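Local coordinates for alpha-galactosidase 1 (Saccharomyces cerevisiae, PDB 3LRK), which hydrolyses terminal, non-reducing alpha-D-galactose residues from alpha-D-galactosides, including galactose oligosaccharides, galactomannans and galactolipids, at residues G126-G129 against R130-E133; C151-K154 against G155-T159; C221-D224 against G225-D229. The protein carries 1 engineered substitution. All coordinates share one frame; numbering follows the deposited sequence.

Interaction 1. Residues G126-G129 against R130-E133; sequences GSLG and REEE
Glu-131 turns its carboxylate back toward the turn ahead of its helix and receives the amide of Gly-129. Gly-129 N lies 3.1 Å from Glu-131 OE2, in a fairly straight bond (164°) whose donor stands above the carboxylate plane. A bend at chi2 (87°) brings the acid back to the loop. This side is closely packed: Leu-128 runs alongside Glu-131 and points the same way, its CD1 3.6 Å from OE2 of the glutamate, while Ala-169 and Ala-173 of helix 160-177 touch Glu-131. Ser-127, small and polar, suits its buried corner, where OG bonds to Ser-114 and Asp-134.

The solvent side is looser and works through water. Exposed Arg-130 stretches out until its CD is 3.8 Å from Gly-126 O. Its NE gives a hydrogen bond to a water lying at the edge of the guanidinium, and that water donates hydrogen bonds to Leu-128 O (2.8 Å) and Gly-126 O. A second water joins Gly-129 O to Glu-133 OE1.

Arg-130 N bonds to Ser-127 O at 2.8 Å, closing a type II beta turn whose third residue, Gly-129, readily adopts the positive phi needed there (79°). Such a turn here delivers Arg-130 to the N-cap of helix 131-140, in a beta-alpha loop of the TIM barrel.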
loop_
_atom_site.group_PDB
_atom_site.type_symbol
_atom_site.label_atom_id
_atom_site.label_comp_id
_atom_site.label_asym_id
_atom_site.label_seq_id
_atom_site.Cartn_x
_atom_site.Cartn_y
_atom_site.Cartn_z
ATOM N N GLY A 126 -16.309 1.617 -26.606
ATOM C CA GLY A 126 -14.937 1.907 -26.200
ATOM C C GLY A 126 -13.924 1.256 -27.125
ATOM O O GLY A 126 -14.271 0.384 -27.929
ATOM N N SER A 127 -12.663 1.677 -27.010
ATOM C CA SER A 127 -11.631 1.301 -27.970
ATOM C C SER A 127 -10.699 0.156 -27.555
ATOM O O SER A 127 -9.818 -0.222 -28.332
ATOM C CB SER A 127 -10.760 2.522 -28.321
ATOM O OG SER A 127 -11.533 3.553 -28.901
ATOM N N LEU A 128 -10.874 -0.388 -26.354
ATOM C CA LEU A 128 -9.980 -1.475 -25.901
ATOM C C LEU A 128 -10.038 -2.698 -26.833
ATOM O O LEU A 128 -11.107 -3.279 -27.050
ATOM C CB LEU A 128 -10.261 -1.868 -24.447
ATOM C CG LEU A 128 -9.289 -2.851 -23.768
ATOM C CD1 LEU A 128 -7.819 -2.397 -23.923
ATOM C CD2 LEU A 128 -9.674 -3.024 -22.285
ATOM N N GLY A 129 -8.878 -3.048 -27.389
ATOM C CA GLY A 129 -8.734 -4.141 -28.346
ATOM C C GLY A 129 -9.182 -3.751 -29.748
ATOM O O GLY A 129 -9.212 -4.582 -30.645
ATOM N N ARG A 130 -9.543 -2.484 -29.921
ATOM C CA ARG A 130 -10.040 -1.968 -31.191
ATOM C C ARG A 130 -9.237 -0.745 -31.592
ATOM O O ARG A 130 -9.703 0.089 -32.368
ATOM C CB ARG A 130 -11.528 -1.629 -31.065
ATOM C CG ARG A 130 -12.389 -2.851 -30.659
ATOM C CD ARG A 130 -13.811 -2.430 -30.380
ATOM N NE ARG A 130 -14.659 -3.512 -29.871
ATOM C CZ ARG A 130 -15.374 -4.346 -30.629
ATOM N NH1 ARG A 130 -15.347 -4.268 -31.960
ATOM N NH2 ARG A 130 -16.123 -5.286 -30.051
ATOM N N GLU A 131 -8.009 -0.665 -31.082
ATOM C CA GLU A 131 -7.219 0.561 -31.174
ATOM C C GLU A 131 -6.862 0.914 -32.606
ATOM O O GLU A 131 -6.931 2.085 -32.980
ATOM C CB GLU A 131 -5.953 0.482 -30.309
ATOM C CG GLU A 131 -6.224 0.433 -28.797
ATOM C CD GLU A 131 -6.452 -0.979 -28.263
ATOM O OE1 GLU A 131 -6.551 -1.924 -29.070
ATOM O OE2 GLU A 131 -6.531 -1.132 -27.033
ATOM N N GLU A 132 -6.482 -0.090 -33.400
ATOM C CA GLU A 132 -6.084 0.164 -34.781
ATOM C C GLU A 132 -7.217 0.804 -35.596
ATOM O O GLU A 132 -6.995 1.847 -36.213
ATOM C CB GLU A 132 -5.512 -1.092 -35.456
ATOM C CG GLU A 132 -4.026 -1.293 -35.076
ATOM C CD GLU A 132 -3.264 -2.336 -35.896
ATOM O OE1 GLU A 132 -3.818 -2.891 -36.880
ATOM O OE2 GLU A 132 -2.088 -2.596 -35.529
ATOM N N GLU A 133 -8.415 0.203 -35.555
ATOM C CA GLU A 133 -9.602 0.723 -36.275
ATOM C C GLU A 133 -9.992 2.085 -35.766
ATOM O O GLU A 133 -10.438 2.942 -36.537
ATOM C CB GLU A 133 -10.873 -0.117 -36.063
ATOM C CG GLU A 133 -10.799 -1.565 -36.159
ATOM C CD GLU A 133 -10.354 -2.224 -34.886
ATOM O OE1 GLU A 133 -9.152 -2.149 -34.630
ATOM O OE2 GLU A 133 -11.192 -2.854 -34.192
HETATM O O HOH W 1 -13.890 -2.704 -27.039
HETATM O O HOH W 2 -7.636 -3.657 -33.343
#

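Interaction 2. Residues C151-K154 against G155-T159; sequences CYNK and GQFGT
Asn-153 and Gln-156 close a type I' beta turn, with Gln-156 N 3.0 Å from Asn-153 O, and the chain then bends again in an inverse gamma turn centred on Gln-156, where the bond from Phe-157 N to Gly-155 O is weak. Both central residues of the first turn adopt the left-handed backbone conformation, with positive phi: Gly-155 takes it easily, and Lys-154 shares it (phi 56°) with its side chain led away from the turn.

Inside the loop the main side-chain meeting is between Asn-153 and Phe-157. The two side chains cross at about a right angle, their amide and ring planes 40° apart, and the amide oxygen does the touching: Asn-153 OD1 sits 3.2 Å from Phe-157 CD2. In both residues CG lies between the backbone N and the carbonyl carbon (chi1 59° for Asn-153), which keeps the amide and the ring close to the chain. Phe-157 also belongs to the subunit interface, where Tyr-195 of the second subunit stacks edge-to-face with it and Pro-160 of that subunit packs on it.

Gln-156 lays its CB 3.3 Å from Asn-153 O, and the extended chain beyond carries the amide to a water that accepts from Gln-156 NE2 and donates to Lys-154 O, each at 2.9 Å. Another water, 2.7 Å from Gly-155 N, accepts from that amide and lies beside Asn-153 OD1.

Asparagine suits its buried place because its two ends differ: ND2 donates to Asn-150 OD1, while OD1 lies beside a water and CD2 of Phe-157. This division probably fixes which way round the amide sits, and it gives both ends of a buried amide a polar partner.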
loop_
_atom_site.group_PDB
_atom_site.type_symbol
_atom_site.label_atom_id
_atom_site.label_comp_id
_atom_site.label_asym_id
_atom_site.label_seq_id
_atom_site.Cartn_x
_atom_site.Cartn_y
_atom_site.Cartn_z
ATOM N N CYS A 151 -12.577 4.259 -18.257
ATOM C CA CYS A 151 -13.765 3.496 -17.865
ATOM C C CYS A 151 -13.820 2.121 -18.517
ATOM O O CYS A 151 -13.420 1.967 -19.665
ATOM C CB CYS A 151 -15.032 4.285 -18.202
ATOM S SG CYS A 151 -15.292 5.598 -17.007
ATOM N N TYR A 152 -14.324 1.131 -17.767
ATOM C CA TYR A 152 -14.562 -0.236 -18.269
ATOM C C TYR A 152 -13.340 -0.917 -18.882
ATOM O O TYR A 152 -13.403 -1.503 -19.974
ATOM C CB TYR A 152 -15.790 -0.247 -19.208
ATOM C CG TYR A 152 -16.976 0.339 -18.485
ATOM C CD1 TYR A 152 -17.463 1.605 -18.815
ATOM C CD2 TYR A 152 -17.575 -0.352 -17.426
ATOM C CE1 TYR A 152 -18.532 2.171 -18.120
ATOM C CE2 TYR A 152 -18.651 0.204 -16.718
ATOM C CZ TYR A 152 -19.129 1.456 -17.087
ATOM O OH TYR A 152 -20.172 2.022 -16.394
ATOM N N ASN A 153 -12.216 -0.845 -18.163
ATOM C CA ASN A 153 -10.943 -1.339 -18.712
ATOM C C ASN A 153 -10.705 -2.856 -18.586
ATOM O O ASN A 153 -9.589 -3.334 -18.809
ATOM C CB ASN A 153 -9.752 -0.540 -18.140
ATOM C CG ASN A 153 -9.670 -0.618 -16.633
ATOM O OD1 ASN A 153 -9.966 -1.659 -16.029
ATOM N ND2 ASN A 153 -9.294 0.483 -16.011
ATOM N N LYS A 154 -11.744 -3.605 -18.205
ATOM C CA LYS A 154 -11.695 -5.073 -18.224
ATOM C C LYS A 154 -10.540 -5.665 -17.397
ATOM O O LYS A 154 -9.889 -6.610 -17.833
ATOM C CB LYS A 154 -11.607 -5.585 -19.672
ATOM C CG LYS A 154 -12.756 -5.124 -20.584
ATOM C CD LYS A 154 -12.551 -5.602 -22.030
ATOM C CE LYS A 154 -13.370 -6.826 -22.349
ATOM N NZ LYS A 154 -13.377 -7.066 -23.841
ATOM N N GLY A 155 -10.288 -5.091 -16.225
ATOM C CA GLY A 155 -9.232 -5.563 -15.322
ATOM C C GLY A 155 -7.800 -5.231 -15.723
ATOM O O GLY A 155 -6.851 -5.676 -15.050
ATOM N N GLN A 156 -7.635 -4.418 -16.769
ATOM C CA GLN A 156 -6.294 -4.108 -17.307
ATOM C C GLN A 156 -5.643 -2.884 -16.655
ATOM O O GLN A 156 -5.231 -1.926 -17.324
ATOM C CB GLN A 156 -6.324 -3.971 -18.830
ATOM C CG GLN A 156 -6.737 -5.230 -19.559
ATOM C CD GLN A 156 -6.570 -5.130 -21.057
ATOM O OE1 GLN A 156 -5.754 -4.347 -21.555
ATOM N NE2 GLN A 156 -7.335 -5.934 -21.792
ATOM N N PHE A 157 -5.552 -2.950 -15.335
ATOM C CA PHE A 157 -4.958 -1.917 -14.499
ATOM C C PHE A 157 -4.390 -2.612 -13.257
ATOM O O PHE A 157 -4.552 -3.832 -13.102
ATOM C CB PHE A 157 -6.012 -0.861 -14.122
ATOM C CG PHE A 157 -6.998 -1.328 -13.091
ATOM C CD1 PHE A 157 -6.837 -0.973 -11.751
ATOM C CD2 PHE A 157 -8.077 -2.140 -13.453
ATOM C CE1 PHE A 157 -7.739 -1.419 -10.776
ATOM C CE2 PHE A 157 -8.986 -2.590 -12.492
ATOM C CZ PHE A 157 -8.810 -2.230 -11.144
ATOM N N GLY A 158 -3.741 -1.856 -12.374
ATOM C CA GLY A 158 -3.294 -2.403 -11.086
ATOM C C GLY A 158 -1.796 -2.390 -10.893
ATOM O O GLY A 158 -1.309 -2.343 -9.757
ATOM N N THR A 159 -1.067 -2.404 -12.005
ATOM C CA THR A 159 0.383 -2.199 -12.009
ATOM C C THR A 159 0.749 -1.168 -13.083
ATOM O O THR A 159 0.011 -0.986 -14.045
ATOM C CB THR A 159 1.169 -3.511 -12.279
ATOM O OG1 THR A 159 0.952 -3.943 -13.630
ATOM C CG2 THR A 159 0.776 -4.634 -11.303
HETATM O O HOH W 3 -11.601 -3.176 -14.767
HETATM O O HOH W 4 -8.928 -7.822 -20.309
#

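Interaction 3. Residues C221-D224 against G225-D229; sequences CPCD and GDEYD
Asp-224 meets Asp-226 because chi1 of 70° sets its CG between the backbone N and the carbonyl carbon, swinging OD1 over the following peptides; Glu-227 reaches back to Cys-223 by having CG opposite its own backbone N (chi1 -158°) and a straight chain beyond. Asp-224 OD1 thus receives Asp-226 N at 3.0 Å, a rather bent bond (138°) approaching from above the carboxylate plane. The short aspartate has the right length for this, since its acid falls level with the amide two residues on.

Glu-227 lies against the cysteine instead: its OE1 is 3.5 Å from Cys-223 SG, and its CB and CD also touch that side chain. The polar end is served by water. One water donates to Glu-227 OE1 at 2.5 Å and accepts from Asp-224 N, and another donates to the same oxygen at 2.7 Å. These waters probably ease the mutual repulsion of neighbouring acids, and the salt bridge of Asp-226 to Arg-329 may do the same. Cys-223 is itself tied to Cys-230 by a disulfide, and Tyr-228 of the second subunit packs on it.

Glu-227 N, 3.0 Å from Asp-224 O, closes a type I beta turn with Gly-225 and Asp-226 at its middle. An Asx turn superimposed on a type I turn is the motif, set here in the disulfide-braced loop between strand 203-205 and helix 239-246 of the TIM barrel.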
loop_
_atom_site.group_PDB
_atom_site.type_symbol
_atom_site.label_atom_id
_atom_site.label_comp_id
_atom_site.label_asym_id
_atom_site.label_seq_id
_atom_site.Cartn_x
_atom_site.Cartn_y
_atom_site.Cartn_z
ATOM N N CYS A 221 -14.531 11.008 -3.744
ATOM C CA CYS A 221 -13.096 11.237 -3.955
ATOM C C CYS A 221 -12.335 10.864 -2.673
ATOM O O CYS A 221 -11.853 11.746 -1.950
ATOM C CB CYS A 221 -12.846 12.690 -4.366
ATOM S SG CYS A 221 -11.124 13.150 -4.735
ATOM N N PRO A 222 -12.238 9.545 -2.373
ATOM C CA PRO A 222 -11.759 9.101 -1.056
ATOM C C PRO A 222 -10.278 9.374 -0.744
ATOM O O PRO A 222 -9.900 9.366 0.433
ATOM C CB PRO A 222 -12.061 7.594 -1.064
ATOM C CG PRO A 222 -11.983 7.210 -2.493
ATOM C CD PRO A 222 -12.560 8.399 -3.247
ATOM N N CYS A 223 -9.458 9.624 -1.762
ATOM C CA CYS A 223 -8.037 9.914 -1.541
ATOM C C CYS A 223 -7.843 11.391 -1.251
ATOM O O CYS A 223 -8.240 12.236 -2.054
ATOM C CB CYS A 223 -7.202 9.501 -2.752
ATOM S SG CYS A 223 -7.247 7.751 -3.099
ATOM N N ASP A 224 -7.249 11.705 -0.097
ATOM C CA ASP A 224 -7.020 13.105 0.263
ATOM C C ASP A 224 -5.830 13.709 -0.501
ATOM O O ASP A 224 -5.226 13.034 -1.343
ATOM C CB ASP A 224 -6.943 13.316 1.792
ATOM C CG ASP A 224 -5.682 12.733 2.426
ATOM O OD1 ASP A 224 -4.651 12.560 1.738
ATOM O OD2 ASP A 224 -5.725 12.470 3.644
ATOM N N GLY A 225 -5.511 14.970 -0.219
ATOM C CA GLY A 225 -4.482 15.706 -0.963
ATOM C C GLY A 225 -3.093 15.106 -0.895
ATOM O O GLY A 225 -2.269 15.322 -1.792
ATOM N N ASP A 226 -2.825 14.354 0.172
ATOM C CA ASP A 226 -1.509 13.724 0.347
ATOM C C ASP A 226 -1.409 12.359 -0.335
ATOM O O ASP A 226 -0.326 11.787 -0.408
ATOM C CB ASP A 226 -1.183 13.566 1.831
ATOM C CG ASP A 226 -0.830 14.891 2.504
ATOM O OD1 ASP A 226 -0.701 15.925 1.813
ATOM O OD2 ASP A 226 -0.671 14.886 3.742
ATOM N N GLU A 227 -2.537 11.835 -0.809
ATOM C CA GLU A 227 -2.550 10.501 -1.417
ATOM C C GLU A 227 -2.421 10.570 -2.944
ATOM O O GLU A 227 -3.381 10.295 -3.677
ATOM C CB GLU A 227 -3.775 9.683 -0.956
ATOM C CG GLU A 227 -3.585 8.159 -1.115
ATOM C CD GLU A 227 -4.743 7.332 -0.569
ATOM O OE1 GLU A 227 -5.676 7.895 0.043
ATOM O OE2 GLU A 227 -4.706 6.100 -0.747
ATOM N N TYR A 228 -1.229 10.964 -3.408
ATOM C CA TYR A 228 -0.914 11.069 -4.839
ATOM C C TYR A 228 -0.953 9.712 -5.539
ATOM O O TYR A 228 -1.227 9.636 -6.729
ATOM C CB TYR A 228 0.467 11.725 -5.051
ATOM C CG TYR A 228 1.568 11.018 -4.291
ATOM C CD1 TYR A 228 2.254 9.945 -4.856
ATOM C CD2 TYR A 228 1.903 11.406 -2.996
ATOM C CE1 TYR A 228 3.255 9.270 -4.144
ATOM C CE2 TYR A 228 2.898 10.744 -2.278
ATOM C CZ TYR A 228 3.570 9.681 -2.862
ATOM O OH TYR A 228 4.542 9.023 -2.155
ATOM N N ASP A 229 -0.634 8.650 -4.796
ATOM C CA ASP A 229 -0.701 7.283 -5.283
ATOM C C ASP A 229 -1.992 6.684 -4.733
ATOM O O ASP A 229 -2.009 6.037 -3.685
ATOM C CB ASP A 229 0.548 6.486 -4.837
ATOM C CG ASP A 229 0.523 5.028 -5.288
ATOM O OD1 ASP A 229 -0.116 4.713 -6.313
ATOM O OD2 ASP A 229 1.143 4.184 -4.603
HETATM O O HOH W 5 -7.941 6.517 0.424
HETATM O O HOH W 6 -6.389 9.635 1.738
#

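Along the chain the three contacts follow in series; none nests in or crosses another. Interaction 1 closes the loop after strand 109-115 and starts helix 131-140. Interaction 2 turns the chain between strand 145-149 and helix 160-177, and interaction 3 lies further on, between strand 203-205 and helix 239-246. All three therefore belong to beta-alpha loops of the TIM barrel. The first two touch: Leu-128 CD2 lies 3.5 Å from Asn-153 O, so adjacent loops pack together. Interaction 3 stands apart, its nearest atoms about 8 Å from interaction 2 and about 20 Å from interaction 1. Interactions 2 and 3 both meet the second subunit, linking their loops to the tetramer.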